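Local coordinates for malonyl CoA-acyl carrier protein transacylase (Burkholderia pseudomallei 1710b, PDB 3EZO) that probably transfers the malonyl group of malonyl-CoA to holo-acyl carrier protein, giving malonyl-acyl carrier protein and free CoA, at residues 283-288 with 302-307; 11-16 with 81-86. All blocks are in the same frame, centred on the assembly; numbering follows the deposited sequence.

How the contacts relate
Contact 2 (11-16 with 81-86) and contact 1 (283-288 with 302-307) lie on the same side of the chain's centre, their own centres about 10 Å apart. They come in series along the chain: contact 2 closes before contact 1 opens. Both reach the parallel sheet, in which strand 277-281 lies between strands 11-15 and 299-303. They also touch directly, since Leu287 CD1 lies 3.4 Å from Phe15 O and Pro283 O packs on the ring of Pro16. These touches add to the sheet bonding that joins strand 11-15 to strand 277-281, the first strand of the last beta-alpha-beta unit, in a part of the acyltransferase fold away from the predicted catalytic Ser98 and His207.

Contact 1 (283-288 with 302-307); sequences PGKVLA and SVFDPA
Pro283 opens the contact by backing onto the base of Phe304: its CA lies 4.0 Å from Phe304 CB, and their CA atoms are 5.0 Å apart. Lys285, at the N-cap position of helix 286-294, supplies the charged group of the contact. Its extended side chain bends at the last torsion (chi4 -35°) and carries the ammonium over one face of the Phe304 ring. NZ stands 3.9 Å from the ring centroid and 22° off the normal, a cation-pi geometry, displaced toward the rim so that its nearest ring atom is CZ at 3.6 Å. Phe304 CG sits between its own backbone N and carbonyl carbon (chi1 59°), which turns the ring back toward Lys285, with Ser302 CB at the ring's edge. Further on, Ala288 CB meets Ser302 OG at 3.8 Å, a van der Waals contact between a methyl and a hydroxyl oxygen. No hydrogen bond crosses between the segments. The loop leading into helix 286-294 and its first turn are joined to the end of strand 299-303 and the residue after it, within the beta-alpha-beta unit begun by strand 277-281. Val303 bonds through its backbone to Glu280 and Gly282, while Pro283 packs on Met72 and Ala75 of helix 65-85.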
ATOM      1  N   PRO A 283      -6.099  -9.501  -1.173  1.00 15.94           N
ATOM      2  CA  PRO A 283      -5.293 -10.693  -0.879  1.00 16.77           C
ATOM      3  C   PRO A 283      -4.038 -10.448  -0.023  1.00 16.67           C
ATOM      4  O   PRO A 283      -3.524  -9.321   0.043  1.00 16.31           O
ATOM      5  CB  PRO A 283      -4.868 -11.155  -2.276  1.00 16.80           C
ATOM      6  CG  PRO A 283      -4.691  -9.861  -3.015  1.00 17.79           C
ATOM      7  CD  PRO A 283      -5.882  -9.008  -2.540  1.00 15.51           C
ATOM      8  N   GLY A 284      -3.566 -11.515   0.634  1.00 16.91           N
ATOM      9  CA  GLY A 284      -2.196 -11.567   1.172  1.00 17.05           C
ATOM     10  C   GLY A 284      -2.081 -11.583   2.688  1.00 17.47           C
ATOM     11  O   GLY A 284      -1.045 -11.955   3.237  1.00 17.96           O
ATOM     12  N   LYS A 285      -3.151 -11.175   3.364  1.00 18.01           N
ATOM     13  CA  LYS A 285      -3.214 -11.105   4.839  1.00 18.38           C
ATOM     14  C   LYS A 285      -2.202 -10.159   5.530  1.00 17.30           C
ATOM     15  O   LYS A 285      -2.095 -10.170   6.762  1.00 16.20           O
ATOM     16  CB  LYS A 285      -3.149 -12.498   5.464  1.00 19.31           C
ATOM     17  CG  LYS A 285      -3.848 -13.589   4.621  1.00 22.77           C
ATOM     18  CD  LYS A 285      -4.297 -14.760   5.473  1.00 25.88           C
ATOM     19  CE  LYS A 285      -4.557 -16.066   4.626  1.00 27.12           C
ATOM     20  NZ  LYS A 285      -5.113 -15.830   3.274  1.00 26.66           N
ATOM     21  N   VAL A 286      -1.479  -9.330   4.765  1.00 16.09           N
ATOM     22  CA  VAL A 286      -0.423  -8.512   5.382  1.00 15.69           C
ATOM     23  C   VAL A 286      -1.011  -7.513   6.401  1.00 14.81           C
ATOM     24  O   VAL A 286      -0.555  -7.438   7.527  1.00 13.31           O
ATOM     25  CB  VAL A 286       0.478  -7.815   4.307  1.00 15.83           C
ATOM     26  CG1 VAL A 286       1.526  -6.875   4.976  1.00 15.12           C
ATOM     27  CG2 VAL A 286       1.165  -8.921   3.420  1.00 16.53           C
ATOM     28  N   LEU A 287      -2.050  -6.786   6.001  1.00 14.81           N
ATOM     29  CA  LEU A 287      -2.574  -5.693   6.816  1.00 14.66           C
ATOM     30  C   LEU A 287      -3.332  -6.240   8.004  1.00 15.03           C
ATOM     31  O   LEU A 287      -3.261  -5.650   9.124  1.00 13.51           O
ATOM     32  CB  LEU A 287      -3.424  -4.700   6.005  1.00 14.36           C
ATOM     33  CG  LEU A 287      -2.766  -3.953   4.852  1.00 14.64           C
ATOM     34  CD1 LEU A 287      -3.722  -2.906   4.298  1.00 12.95           C
ATOM     35  CD2 LEU A 287      -1.415  -3.298   5.231  1.00 16.50           C
ATOM     36  N   ALA A 288      -4.009  -7.370   7.782  1.00 14.54           N
ATOM     37  CA  ALA A 288      -4.666  -8.093   8.889  1.00 15.79           C
ATOM     38  C   ALA A 288      -3.712  -8.299  10.077  1.00 15.26           C
ATOM     39  O   ALA A 288      -4.053  -7.996  11.230  1.00 15.14           O
ATOM     40  CB  ALA A 288      -5.207  -9.452   8.408  1.00 15.78           C
ATOM     41  N   SER A 302     -11.093 -10.288   6.908  1.00 24.22           N
ATOM     42  CA  SER A 302     -10.505 -10.045   5.592  1.00 23.80           C
ATOM     43  C   SER A 302     -11.419 -10.506   4.518  1.00 22.76           C
ATOM     44  O   SER A 302     -12.202 -11.449   4.711  1.00 22.74           O
ATOM     45  CB  SER A 302      -9.176 -10.716   5.467  1.00 24.23           C
ATOM     46  OG  SER A 302      -8.406 -10.451   6.624  1.00 27.10           O
ATOM     47  N   VAL A 303     -11.378  -9.779   3.411  1.00 21.12           N
ATOM     48  CA  VAL A 303     -12.103 -10.169   2.224  1.00 20.20           C
ATOM     49  C   VAL A 303     -11.093 -10.475   1.129  1.00 19.59           C
ATOM     50  O   VAL A 303     -10.490  -9.550   0.549  1.00 18.69           O
ATOM     51  CB  VAL A 303     -13.045  -9.077   1.791  1.00 20.13           C
ATOM     52  CG1 VAL A 303     -13.822  -9.514   0.558  1.00 19.57           C
ATOM     53  CG2 VAL A 303     -13.960  -8.690   2.997  1.00 21.52           C
ATOM     54  N   PHE A 304     -10.902 -11.771   0.867  1.00 18.33           N
ATOM     55  CA  PHE A 304     -10.007 -12.231  -0.213  1.00 18.13           C
ATOM     56  C   PHE A 304     -10.542 -13.439  -1.021  1.00 17.69           C
ATOM     57  O   PHE A 304      -9.925 -13.875  -1.992  1.00 16.56           O
ATOM     58  CB  PHE A 304      -8.623 -12.559   0.372  1.00 17.72           C
ATOM     59  CG  PHE A 304      -8.656 -13.603   1.412  1.00 17.33           C
ATOM     60  CD1 PHE A 304      -8.649 -14.949   1.060  1.00 19.70           C
ATOM     61  CD2 PHE A 304      -8.677 -13.263   2.753  1.00 19.69           C
ATOM     62  CE1 PHE A 304      -8.690 -15.952   2.022  1.00 16.73           C
ATOM     63  CE2 PHE A 304      -8.711 -14.260   3.730  1.00 18.84           C
ATOM     64  CZ  PHE A 304      -8.716 -15.615   3.343  1.00 18.36           C
ATOM     65  N   ASP A 305     -11.687 -13.965  -0.607  1.00 17.90           N
ATOM     66  CA  ASP A 305     -12.382 -15.019  -1.339  1.00 17.79           C
ATOM     67  C   ASP A 305     -13.822 -15.095  -0.799  1.00 17.95           C
ATOM     68  O   ASP A 305     -14.139 -14.408   0.159  1.00 16.90           O
ATOM     69  CB  ASP A 305     -11.625 -16.354  -1.246  1.00 17.51           C
ATOM     70  CG  ASP A 305     -11.610 -16.985   0.139  1.00 18.09           C
ATOM     71  OD1 ASP A 305     -12.234 -16.526   1.132  1.00 18.98           O
ATOM     72  OD2 ASP A 305     -10.906 -18.016   0.237  1.00 19.48           O
ATOM     73  N   PRO A 306     -14.696 -15.915  -1.413  1.00 18.12           N
ATOM     74  CA  PRO A 306     -16.086 -15.919  -0.952  1.00 17.20           C
ATOM     75  C   PRO A 306     -16.296 -16.301   0.499  1.00 17.37           C
ATOM     76  O   PRO A 306     -17.158 -15.707   1.150  1.00 16.66           O
ATOM     77  CB  PRO A 306     -16.765 -16.921  -1.906  1.00 17.83           C
ATOM     78  CG  PRO A 306     -16.081 -16.672  -3.174  1.00 17.99           C
ATOM     79  CD  PRO A 306     -14.599 -16.456  -2.781  1.00 18.84           C
ATOM     80  N   ALA A 307     -15.510 -17.253   1.025  1.00 16.13           N
ATOM     81  CA  ALA A 307     -15.704 -17.675   2.399  1.00 16.33           C
ATOM     82  C   ALA A 307     -15.333 -16.559   3.388  1.00 15.91           C
ATOM     83  O   ALA A 307     -16.099 -16.246   4.315  1.00 16.72           O
ATOM     84  CB  ALA A 307     -14.902 -18.967   2.686  1.00 16.88           C
TER

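Contact 2 (11-16 with 81-86); sequences FAFVFP and RAWQQA
Phe13 and Trp83 make the principal aromatic pair, edge-to-face, with the phenyl edge directed at the indole face. The planes of the Phe13 ring and the five-membered ring of Trp83 are inclined at 62°, their centroids 4.7 Å apart. Phe13 CZ stands over the middle of the indole, 3.4 Å above its plane, and is 3.5 Å from both Trp83 CE2 and Trp83 CD2. With chi1 at 170°, Trp83 CG lies opposite its own backbone N, and the indole reaches from helix 65-85 toward strand 11-15. A second pair is oblique: the Phe11 ring and the six-membered ring of Trp83 have centroids 5.8 Å apart and planes at 68°, and their closest atoms are Phe11 CZ and Trp83 CZ2 at 3.8 Å. The two phenyl rings also meet, Phe13 CD1 lying in plane at the edge of the Phe11 ring, so the three residues form an aromatic cluster. Polar bonding lies outside this interface, for no hydrogen bond crosses it; Trp83 NE1 donates instead to Ala89 O, which helps fix the rotation of the indole. Ala312 and Leu313 of helix 306-314 also pack on Trp83, and Ile279 and Cys281 of strand 277-281 on Phe13. Through Trp83, helix 65-85 packs against strand 11-15 of the parallel sheet by apolar contact, probably with some edge-to-face electrostatic contribution from the Phe13 pair, the indole N-H being satisfied elsewhere.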
ATOM      1  N   PHE A  11     -17.330   0.284  10.602  1.00 23.17           N
ATOM      2  CA  PHE A  11     -16.124  -0.413  10.220  1.00 21.74           C
ATOM      3  C   PHE A  11     -15.277   0.367   9.221  1.00 19.60           C
ATOM      4  O   PHE A  11     -15.756   1.261   8.550  1.00 18.65           O
ATOM      5  CB  PHE A  11     -16.423  -1.837   9.720  1.00 22.85           C
ATOM      6  CG  PHE A  11     -17.213  -1.895   8.458  1.00 24.44           C
ATOM      7  CD1 PHE A  11     -16.586  -2.109   7.229  1.00 25.77           C
ATOM      8  CD2 PHE A  11     -18.604  -1.764   8.481  1.00 27.11           C
ATOM      9  CE1 PHE A  11     -17.345  -2.187   6.045  1.00 23.26           C
ATOM     10  CE2 PHE A  11     -19.349  -1.841   7.291  1.00 24.76           C
ATOM     11  CZ  PHE A  11     -18.708  -2.040   6.085  1.00 23.17           C
ATOM     12  N   ALA A  12     -14.002  -0.009   9.192  1.00 17.47           N
ATOM     13  CA  ALA A  12     -13.016   0.471   8.262  1.00 16.42           C
ATOM     14  C   ALA A  12     -12.599  -0.638   7.305  1.00 14.67           C
ATOM     15  O   ALA A  12     -12.530  -1.806   7.670  1.00 13.49           O
ATOM     16  CB  ALA A  12     -11.783   0.958   9.022  1.00 15.44           C
ATOM     17  N   PHE A  13     -12.293  -0.230   6.084  1.00 13.58           N
ATOM     18  CA  PHE A  13     -11.595  -1.073   5.148  1.00 13.91           C
ATOM     19  C   PHE A  13     -10.171  -0.526   4.967  1.00 12.94           C
ATOM     20  O   PHE A  13      -9.988   0.683   4.728  1.00 11.35           O
ATOM     21  CB  PHE A  13     -12.342  -1.101   3.811  1.00 14.45           C
ATOM     22  CG  PHE A  13     -13.352  -2.231   3.684  1.00 16.79           C
ATOM     23  CD1 PHE A  13     -14.005  -2.754   4.786  1.00 19.43           C
ATOM     24  CD2 PHE A  13     -13.680  -2.736   2.441  1.00 19.00           C
ATOM     25  CE1 PHE A  13     -14.943  -3.805   4.635  1.00 21.43           C
ATOM     26  CE2 PHE A  13     -14.623  -3.781   2.292  1.00 18.46           C
ATOM     27  CZ  PHE A  13     -15.232  -4.307   3.383  1.00 19.23           C
ATOM     28  N   VAL A  14      -9.184  -1.419   5.066  1.00 11.77           N
ATOM     29  CA  VAL A  14      -7.806  -1.093   4.707  1.00 11.29           C
ATOM     30  C   VAL A  14      -7.362  -1.938   3.508  1.00 11.92           C
ATOM     31  O   VAL A  14      -7.650  -3.140   3.449  1.00 12.33           O
ATOM     32  CB  VAL A  14      -6.849  -1.233   5.942  1.00 11.74           C
ATOM     33  CG1 VAL A  14      -7.302  -0.266   7.052  1.00 10.70           C
ATOM     34  CG2 VAL A  14      -6.765  -2.686   6.496  1.00  8.42           C
ATOM     35  N   PHE A  15      -6.671  -1.307   2.553  1.00 11.56           N
ATOM     36  CA  PHE A  15      -6.319  -1.924   1.266  1.00 11.57           C
ATOM     37  C   PHE A  15      -4.786  -2.130   1.150  1.00 11.13           C
ATOM     38  O   PHE A  15      -3.999  -1.210   1.403  1.00 11.02           O
ATOM     39  CB  PHE A  15      -6.821  -1.080   0.107  1.00 11.53           C
ATOM     40  CG  PHE A  15      -8.317  -0.930   0.065  1.00 11.90           C
ATOM     41  CD1 PHE A  15      -9.103  -1.816  -0.660  1.00 12.40           C
ATOM     42  CD2 PHE A  15      -8.940   0.087   0.749  1.00 11.67           C
ATOM     43  CE1 PHE A  15     -10.489  -1.692  -0.678  1.00 12.66           C
ATOM     44  CE2 PHE A  15     -10.336   0.231   0.720  1.00 11.87           C
ATOM     45  CZ  PHE A  15     -11.099  -0.635  -0.006  1.00 13.87           C
ATOM     46  N   PRO A  16      -4.356  -3.351   0.782  1.00 11.78           N
ATOM     47  CA  PRO A  16      -2.922  -3.705   0.683  1.00 11.47           C
ATOM     48  C   PRO A  16      -2.208  -3.126  -0.545  1.00 11.45           C
ATOM     49  O   PRO A  16      -2.823  -2.692  -1.497  1.00 11.47           O
ATOM     50  CB  PRO A  16      -2.951  -5.244   0.650  1.00 12.02           C
ATOM     51  CG  PRO A  16      -4.283  -5.565  -0.014  1.00 11.83           C
ATOM     52  CD  PRO A  16      -5.235  -4.491   0.451  1.00 11.32           C
ATOM     53  N   ARG A  81     -15.519  -4.632  -4.894  1.00 12.01           N
ATOM     54  CA  ARG A  81     -16.700  -4.762  -5.725  1.00 12.34           C
ATOM     55  C   ARG A  81     -17.496  -6.058  -5.364  1.00 12.19           C
ATOM     56  O   ARG A  81     -18.714  -6.035  -5.360  1.00 12.65           O
ATOM     57  CB  ARG A  81     -16.333  -4.690  -7.229  1.00 12.79           C
ATOM     58  CG  ARG A  81     -16.134  -3.280  -7.790  1.00 12.91           C
ATOM     59  CD  ARG A  81     -15.760  -3.297  -9.240  1.00 12.83           C
ATOM     60  NE  ARG A  81     -15.803  -1.999  -9.924  1.00 11.82           N
ATOM     61  CZ  ARG A  81     -15.298  -1.787 -11.138  1.00 15.39           C
ATOM     62  NH1 ARG A  81     -14.669  -2.759 -11.776  1.00 18.15           N
ATOM     63  NH2 ARG A  81     -15.361  -0.607 -11.728  1.00 14.84           N
ATOM     64  N   ALA A  82     -16.822  -7.158  -5.036  1.00 12.43           N
ATOM     65  CA  ALA A  82     -17.502  -8.410  -4.573  1.00 12.13           C
ATOM     66  C   ALA A  82     -18.234  -8.196  -3.254  1.00 13.14           C
ATOM     67  O   ALA A  82     -19.332  -8.744  -3.008  1.00 12.45           O
ATOM     68  CB  ALA A  82     -16.501  -9.521  -4.407  1.00 11.83           C
ATOM     69  N   TRP A  83     -17.600  -7.442  -2.363  1.00 12.94           N
ATOM     70  CA  TRP A  83     -18.228  -7.085  -1.096  1.00 13.41           C
ATOM     71  C   TRP A  83     -19.564  -6.374  -1.370  1.00 14.22           C
ATOM     72  O   TRP A  83     -20.579  -6.728  -0.804  1.00 14.55           O
ATOM     73  CB  TRP A  83     -17.272  -6.241  -0.251  1.00 12.98           C
ATOM     74  CG  TRP A  83     -17.862  -5.608   0.969  1.00 11.07           C
ATOM     75  CD1 TRP A  83     -18.349  -4.363   1.061  1.00 10.81           C
ATOM     76  CD2 TRP A  83     -17.986  -6.189   2.267  1.00 10.15           C
ATOM     77  NE1 TRP A  83     -18.761  -4.101   2.344  1.00 13.26           N
ATOM     78  CE2 TRP A  83     -18.556  -5.219   3.103  1.00 11.61           C
ATOM     79  CE3 TRP A  83     -17.685  -7.441   2.799  1.00 10.92           C
ATOM     80  CZ2 TRP A  83     -18.820  -5.449   4.440  1.00 11.73           C
ATOM     81  CZ3 TRP A  83     -17.944  -7.678   4.118  1.00 13.77           C
ATOM     82  CH2 TRP A  83     -18.513  -6.678   4.940  1.00 13.11           C
ATOM     83  N   GLN A  84     -19.563  -5.403  -2.274  1.00 15.64           N
ATOM     84  CA  GLN A  84     -20.782  -4.667  -2.640  1.00 16.22           C
ATOM     85  C   GLN A  84     -21.859  -5.546  -3.290  1.00 17.37           C
ATOM     86  O   GLN A  84     -23.037  -5.408  -2.910  1.00 17.03           O
ATOM     87  CB  GLN A  84     -20.479  -3.510  -3.600  1.00 15.99           C
ATOM     88  CG  GLN A  84     -19.678  -2.361  -2.993  1.00 16.24           C
ATOM     89  CD  GLN A  84     -19.256  -1.358  -4.055  1.00 17.71           C
ATOM     90  OE1 GLN A  84     -18.513  -1.703  -4.964  1.00 17.68           O
ATOM     91  NE2 GLN A  84     -19.727  -0.109  -3.944  1.00 17.09           N
ATOM     92  N   GLN A  85     -21.444  -6.355  -4.291  1.00 17.31           N
ATOM     93  CA  GLN A  85     -22.298  -7.312  -5.014  1.00 17.92           C
ATOM     94  C   GLN A  85     -22.996  -8.243  -4.028  1.00 17.22           C
ATOM     95  O   GLN A  85     -24.142  -8.619  -4.258  1.00 17.42           O
ATOM     96  CB  GLN A  85     -21.538  -8.117  -6.138  1.00 17.94           C
ATOM     97  CG  GLN A  85     -22.477  -8.986  -7.150  1.00 20.70           C
ATOM     98  CD  GLN A  85     -21.769 -10.170  -7.950  1.00 24.81           C
ATOM     99  OE1 GLN A  85     -20.682 -10.035  -8.464  1.00 21.51           O
ATOM    100  NE2 GLN A  85     -22.466 -11.307  -8.079  1.00 30.17           N
ATOM    101  N   ALA A  86     -22.309  -8.582  -2.938  1.00 16.30           N
ATOM    102  CA  ALA A  86     -22.832  -9.402  -1.866  1.00 16.12           C
ATOM    103  C   ALA A  86     -23.715  -8.634  -0.903  1.00 16.64           C
ATOM    104  O   ALA A  86     -24.236  -9.220   0.050  1.00 16.78           O
ATOM    105  CB  ALA A  86     -21.667 -10.078  -1.068  1.00 15.53           C
TER